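Long-range contact in succinate-semialdehyde dehydrogenase (NAD(P)(+)) (Marinobacter aquaeolei, PDB 3RH9), which probably oxidises succinate semialdehyde to succinate with a nicotinamide cofactor, as a member of the aldehyde dehydrogenase family: residues L77-I91 against Q107-A121. Numbering follows the deposited sequence.
Sequences LEDIRDGLKENREEI and QGEVDYAAGFFDYCA
F117 packs against L77, I80 and L84 where helices 70-86 and 103-123 run antiparallel. The axes of 77-86 and 107-121 lie 163° apart in direction and come within 8.1 Å. I80 CG2 sits squarely over one face of the F117 ring, 3.5 Å from its centroid, a CH-pi contact. The I80 torsion explains this: CG2 is anti to the backbone N, with CG1 beside it (chi1 -68°). L77 comes to the ring edge, with its CD2 3.7 Å from F117 CD2. L84 is a knob among V110, A113, A114 and F117, and its CD1 touches F117 CD1. A114, with only a methyl, probably lets the backbones come close; its CA is 4.7 Å from the CA of R81.

Polar side chains flank the apolar row. R81 bends at chi2 and chi3 and turns its guanidinium edge to D118. NE and NH2 both bond to OD1 of D118, NH2 at 2.9 Å. The guanidinium and carboxylate planes are well turned from each other, so this is not the flat bridge that uses both oxygens. R81 NH1 forms a salt bridge with D82 of its own helix. The other D118 oxygen, OD2, pairs with K122. With an alanine in place of R81 the guanidinium goes, and the carboxylates of D118 and D82 would probably lose the cation they share across the helices.

Past the break at N87, R88 reaches back to helix 103-123. Its NH1 forms a salt bridge with D111 OD2 at 2.6 Å, the guanidinium and carboxylate planes only 21° apart. Q107 CB and OE1 lie over one guanidinium face. I91 CG2 meets V110 CG2 at 3.6 Å.

The contact joins two neighbouring helices of the aldehyde dehydrogenase fold, away from the predicted active-site E256. I80 also meets F193 of helix 188-197 and L172 of helix 162-174. Apolar knob-into-hole packing holds the inside, with the R81-D82-D118 network and the R88-D111 bridge among partly exposed residues.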
ATOM      1  N   LEU A  77     -11.657  14.327 -17.459  1.00 16.76           N
ATOM      2  CA  LEU A  77     -10.363  14.855 -17.063  1.00 16.70           C
ATOM      3  C   LEU A  77     -10.053  16.081 -17.897  1.00 16.78           C
ATOM      4  O   LEU A  77      -9.699  17.137 -17.364  1.00 16.22           O
ATOM      5  CB  LEU A  77      -9.269  13.793 -17.245  1.00 16.53           C
ATOM      6  CG  LEU A  77      -9.478  12.491 -16.458  1.00 15.32           C
ATOM      7  CD1 LEU A  77      -8.542  11.381 -16.885  1.00 14.21           C
ATOM      8  CD2 LEU A  77      -9.335  12.775 -14.982  1.00 16.10           C
ATOM      9  N   GLU A  78     -10.208  15.942 -19.212  1.00 17.24           N
ATOM     10  CA  GLU A  78      -9.897  17.031 -20.138  1.00 17.87           C
ATOM     11  C   GLU A  78     -10.737  18.272 -19.855  1.00 18.52           C
ATOM     12  O   GLU A  78     -10.205  19.387 -19.799  1.00 18.37           O
ATOM     13  CB  GLU A  78     -10.069  16.580 -21.583  1.00 17.78           C
ATOM     14  CG  GLU A  78      -8.834  15.920 -22.175  1.00 18.77           C
ATOM     15  CD  GLU A  78      -9.151  15.072 -23.407  1.00 21.56           C
ATOM     16  OE1 GLU A  78     -10.323  15.057 -23.868  1.00 19.99           O
ATOM     17  OE2 GLU A  78      -8.216  14.409 -23.908  1.00 22.60           O
ATOM     18  N   ASP A  79     -12.043  18.066 -19.673  1.00 17.43           N
ATOM     19  CA  ASP A  79     -12.950  19.139 -19.307  1.00 17.41           C
ATOM     20  C   ASP A  79     -12.552  19.784 -17.970  1.00 17.16           C
ATOM     21  O   ASP A  79     -12.481  21.003 -17.867  1.00 17.81           O
ATOM     22  CB  ASP A  79     -14.401  18.641 -19.243  1.00 18.43           C
ATOM     23  CG  ASP A  79     -15.002  18.356 -20.619  1.00 21.31           C
ATOM     24  OD1 ASP A  79     -14.331  18.618 -21.651  1.00 19.91           O
ATOM     25  OD2 ASP A  79     -16.165  17.864 -20.658  1.00 21.12           O
ATOM     26  N   ILE A  80     -12.305  18.973 -16.947  1.00 15.81           N
ATOM     27  CA  ILE A  80     -11.883  19.513 -15.660  1.00 17.10           C
ATOM     28  C   ILE A  80     -10.578  20.305 -15.783  1.00 16.86           C
ATOM     29  O   ILE A  80     -10.463  21.404 -15.255  1.00 16.24           O
ATOM     30  CB  ILE A  80     -11.730  18.422 -14.593  1.00 16.38           C
ATOM     31  CG1 ILE A  80     -13.098  17.829 -14.239  1.00 18.12           C
ATOM     32  CG2 ILE A  80     -11.089  18.986 -13.355  1.00 15.44           C
ATOM     33  CD1 ILE A  80     -13.029  16.514 -13.481  1.00 15.92           C
ATOM     34  N   ARG A  81      -9.606  19.755 -16.500  1.00 16.71           N
ATOM     35  CA  ARG A  81      -8.337  20.446 -16.687  1.00 18.28           C
ATOM     36  C   ARG A  81      -8.537  21.813 -17.338  1.00 20.77           C
ATOM     37  O   ARG A  81      -7.845  22.778 -17.001  1.00 20.20           O
ATOM     38  CB  ARG A  81      -7.368  19.599 -17.509  1.00 18.54           C
ATOM     39  CG  ARG A  81      -6.147  20.350 -18.009  1.00 18.12           C
ATOM     40  CD  ARG A  81      -6.287  20.682 -19.472  1.00 19.50           C
ATOM     41  NE  ARG A  81      -5.912  19.553 -20.318  1.00 20.15           N
ATOM     42  CZ  ARG A  81      -6.478  19.268 -21.491  1.00 20.07           C
ATOM     43  NH1 ARG A  81      -7.467  20.021 -21.960  1.00 17.64           N
ATOM     44  NH2 ARG A  81      -6.059  18.219 -22.193  1.00 19.05           N
ATOM     45  N   ASP A  82      -9.489  21.881 -18.266  1.00 19.63           N
ATOM     46  CA  ASP A  82      -9.832  23.118 -18.949  1.00 18.67           C
ATOM     47  C   ASP A  82     -10.638  24.035 -18.038  1.00 20.38           C
ATOM     48  O   ASP A  82     -10.426  25.246 -18.026  1.00 22.62           O
ATOM     49  CB  ASP A  82     -10.633  22.824 -20.224  1.00 20.57           C
ATOM     50  CG  ASP A  82      -9.789  22.185 -21.321  1.00 20.56           C
ATOM     51  OD1 ASP A  82      -8.546  22.180 -21.185  1.00 20.32           O
ATOM     52  OD2 ASP A  82     -10.370  21.688 -22.319  1.00 20.89           O
ATOM     53  N   GLY A  83     -11.574  23.462 -17.287  1.00 19.46           N
ATOM     54  CA  GLY A  83     -12.344  24.222 -16.317  1.00 19.67           C
ATOM     55  C   GLY A  83     -11.456  24.934 -15.299  1.00 21.09           C
ATOM     56  O   GLY A  83     -11.636  26.120 -15.015  1.00 21.18           O
ATOM     57  N   LEU A  84     -10.488  24.222 -14.737  1.00 19.56           N
ATOM     58  CA  LEU A  84      -9.585  24.875 -13.807  1.00 20.26           C
ATOM     59  C   LEU A  84      -8.915  26.069 -14.482  1.00 20.74           C
ATOM     60  O   LEU A  84      -8.990  27.187 -13.992  1.00 20.46           O
ATOM     61  CB  LEU A  84      -8.541  23.902 -13.268  1.00 17.87           C
ATOM     62  CG  LEU A  84      -9.108  22.891 -12.272  1.00 18.29           C
ATOM     63  CD1 LEU A  84      -8.130  21.743 -12.079  1.00 17.55           C
ATOM     64  CD2 LEU A  84      -9.463  23.555 -10.941  1.00 17.99           C
ATOM     65  N   LYS A  85      -8.285  25.832 -15.626  1.00 20.31           N
ATOM     66  CA  LYS A  85      -7.478  26.867 -16.255  1.00 20.35           C
ATOM     67  C   LYS A  85      -8.303  28.121 -16.540  1.00 22.38           C
ATOM     68  O   LYS A  85      -7.799  29.248 -16.435  1.00 21.24           O
ATOM     69  CB  LYS A  85      -6.825  26.344 -17.536  1.00 22.33           C
ATOM     70  CG  LYS A  85      -5.621  25.424 -17.336  1.00 20.54           C
ATOM     71  CD  LYS A  85      -5.092  24.953 -18.693  1.00 21.01           C
ATOM     72  CE  LYS A  85      -4.200  23.712 -18.565  1.00 25.02           C
ATOM     73  NZ  LYS A  85      -3.652  23.261 -19.885  1.00 23.41           N
ATOM     74  N   GLU A  86      -9.573  27.917 -16.892  1.00 21.74           N
ATOM     75  CA  GLU A  86     -10.481  29.014 -17.202  1.00 20.98           C
ATOM     76  C   GLU A  86     -10.865  29.831 -15.990  1.00 21.68           C
ATOM     77  O   GLU A  86     -10.978  31.050 -16.070  1.00 21.52           O
ATOM     78  CB  GLU A  86     -11.763  28.476 -17.800  1.00 21.88           C
ATOM     79  CG  GLU A  86     -11.570  27.786 -19.108  1.00 26.18           C
ATOM     80  CD  GLU A  86     -12.873  27.279 -19.629  1.00 29.44           C
ATOM     81  OE1 GLU A  86     -13.892  27.949 -19.356  1.00 31.26           O
ATOM     82  OE2 GLU A  86     -12.885  26.213 -20.292  1.00 32.95           O
ATOM     83  N   ASN A  87     -11.111  29.158 -14.874  1.00 21.42           N
ATOM     84  CA  ASN A  87     -11.556  29.845 -13.678  1.00 20.30           C
ATOM     85  C   ASN A  87     -10.394  30.020 -12.737  1.00 19.92           C
ATOM     86  O   ASN A  87     -10.551  30.006 -11.520  1.00 20.96           O
ATOM     87  CB  ASN A  87     -12.691  29.078 -13.016  1.00 19.84           C
ATOM     88  CG  ASN A  87     -13.823  28.806 -13.973  1.00 20.31           C
ATOM     89  OD1 ASN A  87     -14.852  29.483 -13.946  1.00 21.60           O
ATOM     90  ND2 ASN A  87     -13.630  27.829 -14.847  1.00 20.15           N
ATOM     91  N   ARG A  88      -9.225  30.205 -13.333  1.00 18.77           N
ATOM     92  CA  ARG A  88      -7.964  30.226 -12.619  1.00 20.38           C
ATOM     93  C   ARG A  88      -7.767  31.482 -11.761  1.00 21.91           C
ATOM     94  O   ARG A  88      -7.048  31.464 -10.763  1.00 21.36           O
ATOM     95  CB  ARG A  88      -6.832  30.059 -13.637  1.00 21.86           C
ATOM     96  CG  ARG A  88      -5.613  30.883 -13.369  1.00 22.07           C
ATOM     97  CD  ARG A  88      -4.754  31.010 -14.600  1.00 19.64           C
ATOM     98  NE  ARG A  88      -3.975  32.226 -14.470  1.00 22.63           N
ATOM     99  CZ  ARG A  88      -2.781  32.305 -13.887  1.00 24.98           C
ATOM    100  NH1 ARG A  88      -2.188  31.215 -13.401  1.00 22.40           N
ATOM    101  NH2 ARG A  88      -2.168  33.483 -13.805  1.00 29.01           N
ATOM    102  N   GLU A  89      -8.419  32.573 -12.128  1.00 21.42           N
ATOM    103  CA  GLU A  89      -8.206  33.801 -11.389  1.00 22.10           C
ATOM    104  C   GLU A  89      -9.196  33.966 -10.244  1.00 22.23           C
ATOM    105  O   GLU A  89      -8.847  34.519  -9.198  1.00 22.38           O
ATOM    106  CB  GLU A  89      -8.214  35.010 -12.326  1.00 24.05           C
ATOM    107  CG  GLU A  89      -8.554  36.323 -11.655  1.00 26.50           C
ATOM    108  CD  GLU A  89      -8.381  37.509 -12.581  1.00 29.03           C
ATOM    109  OE1 GLU A  89      -7.521  37.434 -13.486  1.00 31.33           O
ATOM    110  OE2 GLU A  89      -9.098  38.519 -12.395  1.00 27.99           O
ATOM    111  N   GLU A  90     -10.420  33.475 -10.425  1.00 21.62           N
ATOM    112  CA  GLU A  90     -11.439  33.589  -9.374  1.00 21.25           C
ATOM    113  C   GLU A  90     -11.291  32.522  -8.290  1.00 21.07           C
ATOM    114  O   GLU A  90     -11.674  32.733  -7.132  1.00 21.49           O
ATOM    115  CB  GLU A  90     -12.848  33.550  -9.967  1.00 20.24           C
ATOM    116  CG  GLU A  90     -13.958  33.508  -8.929  1.00 21.87           C
ATOM    117  CD  GLU A  90     -14.036  34.765  -8.064  1.00 22.79           C
ATOM    118  OE1 GLU A  90     -14.902  34.819  -7.160  1.00 21.71           O
ATOM    119  OE2 GLU A  90     -13.239  35.704  -8.288  1.00 23.99           O
ATOM    120  N   ILE A  91     -10.743  31.371  -8.670  1.00 20.83           N
ATOM    121  CA  ILE A  91     -10.434  30.331  -7.696  1.00 20.60           C
ATOM    122  C   ILE A  91      -9.202  30.774  -6.917  1.00 20.47           C
ATOM    123  O   ILE A  91      -9.165  30.691  -5.693  1.00 19.88           O
ATOM    124  CB  ILE A  91     -10.202  28.978  -8.372  1.00 18.42           C
ATOM    125  CG1 ILE A  91     -11.517  28.448  -8.930  1.00 17.89           C
ATOM    126  CG2 ILE A  91      -9.603  27.992  -7.393  1.00 17.35           C
ATOM    127  CD1 ILE A  91     -11.370  27.234  -9.764  1.00 16.89           C
ATOM    128  N   GLN A 107      -3.101  31.601  -7.969  1.00 22.25           N
ATOM    129  CA  GLN A 107      -3.476  31.326  -9.343  1.00 20.65           C
ATOM    130  C   GLN A 107      -2.584  30.260  -9.914  1.00 19.29           C
ATOM    131  O   GLN A 107      -3.051  29.349 -10.590  1.00 20.14           O
ATOM    132  CB  GLN A 107      -3.406  32.593 -10.184  1.00 21.98           C
ATOM    133  CG  GLN A 107      -4.523  33.569  -9.863  1.00 23.90           C
ATOM    134  CD  GLN A 107      -4.433  34.834 -10.681  1.00 24.85           C
ATOM    135  OE1 GLN A 107      -3.792  34.862 -11.726  1.00 27.26           O
ATOM    136  NE2 GLN A 107      -5.071  35.890 -10.206  1.00 25.82           N
ATOM    137  N   GLY A 108      -1.294  30.376  -9.635  1.00 18.81           N
ATOM    138  CA  GLY A 108      -0.337  29.388 -10.076  1.00 16.90           C
ATOM    139  C   GLY A 108      -0.666  28.000  -9.568  1.00 18.58           C
ATOM    140  O   GLY A 108      -0.348  27.016 -10.243  1.00 19.45           O
ATOM    141  N   GLU A 109      -1.289  27.916  -8.386  1.00 18.11           N
ATOM    142  CA  GLU A 109      -1.637  26.625  -7.796  1.00 17.88           C
ATOM    143  C   GLU A 109      -2.753  25.985  -8.599  1.00 18.60           C
ATOM    144  O   GLU A 109      -2.817  24.760  -8.751  1.00 18.27           O
ATOM    145  CB  GLU A 109      -2.052  26.734  -6.320  1.00 18.74           C
ATOM    146  CG  GLU A 109      -2.436  25.353  -5.705  1.00 20.39           C
ATOM    147  CD  GLU A 109      -2.911  25.412  -4.244  1.00 22.38           C
ATOM    148  OE1 GLU A 109      -2.559  26.376  -3.531  1.00 22.94           O
ATOM    149  OE2 GLU A 109      -3.632  24.484  -3.796  1.00 21.44           O
ATOM    150  N   VAL A 110      -3.637  26.826  -9.117  1.00 19.72           N
ATOM    151  CA  VAL A 110      -4.697  26.369  -9.998  1.00 17.67           C
ATOM    152  C   VAL A 110      -4.079  25.815 -11.272  1.00 16.89           C
ATOM    153  O   VAL A 110      -4.539  24.808 -11.788  1.00 17.03           O
ATOM    154  CB  VAL A 110      -5.664  27.496 -10.317  1.00 17.12           C
ATOM    155  CG1 VAL A 110      -6.643  27.044 -11.354  1.00 19.92           C
ATOM    156  CG2 VAL A 110      -6.378  27.927  -9.057  1.00 16.87           C
ATOM    157  N   ASP A 111      -3.019  26.454 -11.756  1.00 15.83           N
ATOM    158  CA  ASP A 111      -2.335  25.975 -12.951  1.00 17.02           C
ATOM    159  C   ASP A 111      -1.754  24.601 -12.681  1.00 18.85           C
ATOM    160  O   ASP A 111      -1.934  23.647 -13.451  1.00 17.11           O
ATOM    161  CB  ASP A 111      -1.203  26.917 -13.340  1.00 17.24           C
ATOM    162  CG  ASP A 111      -1.702  28.209 -13.967  1.00 18.93           C
ATOM    163  OD1 ASP A 111      -2.924  28.312 -14.227  1.00 19.73           O
ATOM    164  OD2 ASP A 111      -0.864  29.110 -14.206  1.00 17.70           O
ATOM    165  N   TYR A 112      -1.044  24.525 -11.566  1.00 18.42           N
ATOM    166  CA  TYR A 112      -0.432  23.300 -11.104  1.00 17.87           C
ATOM    167  C   TYR A 112      -1.447  22.142 -10.990  1.00 18.16           C
ATOM    168  O   TYR A 112      -1.176  21.016 -11.430  1.00 17.46           O
ATOM    169  CB  TYR A 112       0.202  23.598  -9.761  1.00 16.88           C
ATOM    170  CG  TYR A 112       0.845  22.429  -9.098  1.00 16.78           C
ATOM    171  CD1 TYR A 112       2.104  21.988  -9.491  1.00 17.52           C
ATOM    172  CD2 TYR A 112       0.215  21.782  -8.054  1.00 16.36           C
ATOM    173  CE1 TYR A 112       2.713  20.923  -8.868  1.00 16.91           C
ATOM    174  CE2 TYR A 112       0.814  20.718  -7.419  1.00 18.42           C
ATOM    175  CZ  TYR A 112       2.061  20.292  -7.831  1.00 17.75           C
ATOM    176  OH  TYR A 112       2.645  19.224  -7.200  1.00 20.35           O
ATOM    177  N   ALA A 113      -2.605  22.430 -10.396  1.00 16.88           N
ATOM    178  CA  ALA A 113      -3.692  21.460 -10.267  1.00 17.09           C
ATOM    179  C   ALA A 113      -4.166  20.956 -11.626  1.00 18.09           C
ATOM    180  O   ALA A 113      -4.516  19.782 -11.787  1.00 16.28           O
ATOM    181  CB  ALA A 113      -4.867  22.074  -9.508  1.00 16.64           C
ATOM    182  N   ALA A 114      -4.182  21.856 -12.605  1.00 19.18           N
ATOM    183  CA  ALA A 114      -4.702  21.530 -13.925  1.00 17.14           C
ATOM    184  C   ALA A 114      -3.850  20.477 -14.611  1.00 16.50           C
ATOM    185  O   ALA A 114      -4.351  19.707 -15.414  1.00 16.40           O
ATOM    186  CB  ALA A 114      -4.786  22.780 -14.774  1.00 18.09           C
ATOM    187  N   GLY A 115      -2.561  20.452 -14.283  1.00 17.53           N
ATOM    188  CA  GLY A 115      -1.604  19.604 -14.973  1.00 16.65           C
ATOM    189  C   GLY A 115      -1.686  18.150 -14.550  1.00 16.87           C
ATOM    190  O   GLY A 115      -1.136  17.258 -15.210  1.00 16.02           O
ATOM    191  N   PHE A 116      -2.360  17.907 -13.433  1.00 16.06           N
ATOM    192  CA  PHE A 116      -2.575  16.545 -12.983  1.00 16.97           C
ATOM    193  C   PHE A 116      -3.657  15.921 -13.831  1.00 15.67           C
ATOM    194  O   PHE A 116      -3.556  14.777 -14.284  1.00 15.48           O
ATOM    195  CB  PHE A 116      -2.946  16.517 -11.500  1.00 16.04           C
ATOM    196  CG  PHE A 116      -1.767  16.682 -10.602  1.00 16.99           C
ATOM    197  CD1 PHE A 116      -0.896  15.623 -10.388  1.00 16.28           C
ATOM    198  CD2 PHE A 116      -1.493  17.907 -10.004  1.00 17.67           C
ATOM    199  CE1 PHE A 116       0.208  15.766  -9.577  1.00 16.31           C
ATOM    200  CE2 PHE A 116      -0.379  18.056  -9.184  1.00 18.20           C
ATOM    201  CZ  PHE A 116       0.476  16.980  -8.978  1.00 17.18           C
ATOM    202  N   PHE A 117      -4.693  16.706 -14.061  1.00 15.57           N
ATOM    203  CA  PHE A 117      -5.785  16.282 -14.905  1.00 15.35           C
ATOM    204  C   PHE A 117      -5.306  16.103 -16.332  1.00 15.41           C
ATOM    205  O   PHE A 117      -5.690  15.159 -17.015  1.00 15.63           O
ATOM    206  CB  PHE A 117      -6.930  17.278 -14.793  1.00 14.82           C
ATOM    207  CG  PHE A 117      -7.721  17.110 -13.539  1.00 14.75           C
ATOM    208  CD1 PHE A 117      -7.521  17.943 -12.469  1.00 15.67           C
ATOM    209  CD2 PHE A 117      -8.641  16.081 -13.419  1.00 14.83           C
ATOM    210  CE1 PHE A 117      -8.251  17.773 -11.308  1.00 17.16           C
ATOM    211  CE2 PHE A 117      -9.361  15.902 -12.268  1.00 14.61           C
ATOM    212  CZ  PHE A 117      -9.175  16.746 -11.213  1.00 15.91           C
ATOM    213  N   ASP A 118      -4.446  17.003 -16.777  1.00 16.22           N
ATOM    214  CA  ASP A 118      -3.905  16.883 -18.111  1.00 17.02           C
ATOM    215  C   ASP A 118      -3.105  15.602 -18.194  1.00 15.93           C
ATOM    216  O   ASP A 118      -3.227  14.839 -19.143  1.00 16.44           O
ATOM    217  CB  ASP A 118      -3.013  18.075 -18.469  1.00 17.11           C
ATOM    218  CG  ASP A 118      -2.606  18.068 -19.936  1.00 19.41           C
ATOM    219  OD1 ASP A 118      -3.489  17.923 -20.818  1.00 20.09           O
ATOM    220  OD2 ASP A 118      -1.402  18.191 -20.215  1.00 20.39           O
ATOM    221  N   TYR A 119      -2.286  15.361 -17.185  1.00 16.21           N
ATOM    222  CA  TYR A 119      -1.369  14.256 -17.272  1.00 15.46           C
ATOM    223  C   TYR A 119      -2.138  12.943 -17.237  1.00 15.82           C
ATOM    224  O   TYR A 119      -1.783  11.985 -17.921  1.00 16.27           O
ATOM    225  CB  TYR A 119      -0.323  14.321 -16.172  1.00 15.16           C
ATOM    226  CG  TYR A 119       0.521  13.089 -16.166  1.00 15.87           C
ATOM    227  CD1 TYR A 119       0.144  11.980 -15.422  1.00 14.37           C
ATOM    228  CD2 TYR A 119       1.682  13.014 -16.936  1.00 15.99           C
ATOM    229  CE1 TYR A 119       0.906  10.835 -15.433  1.00 15.83           C
ATOM    230  CE2 TYR A 119       2.458  11.861 -16.947  1.00 15.67           C
ATOM    231  CZ  TYR A 119       2.057  10.779 -16.196  1.00 15.79           C
ATOM    232  OH  TYR A 119       2.808   9.636 -16.188  1.00 17.85           O
ATOM    233  N   CYS A 120      -3.210  12.910 -16.459  1.00 16.19           N
ATOM    234  CA  CYS A 120      -4.037  11.711 -16.372  1.00 15.74           C
ATOM    235  C   CYS A 120      -4.854  11.440 -17.623  1.00 14.83           C
ATOM    236  O   CYS A 120      -5.132  10.290 -17.951  1.00 14.55           O
ATOM    237  CB  CYS A 120      -4.947  11.779 -15.152  1.00 16.00           C
ATOM    238  SG  CYS A 120      -4.106  11.255 -13.670  1.00 14.51           S
ATOM    239  N   ALA A 121      -5.247  12.496 -18.320  1.00 15.40           N
ATOM    240  CA  ALA A 121      -5.920  12.317 -19.599  1.00 15.63           C
ATOM    241  C   ALA A 121      -4.946  11.715 -20.622  1.00 16.19           C
ATOM    242  O   ALA A 121      -5.276  10.755 -21.324  1.00 15.66           O
ATOM    243  CB  ALA A 121      -6.498  13.627 -20.092  1.00 14.92           C
TER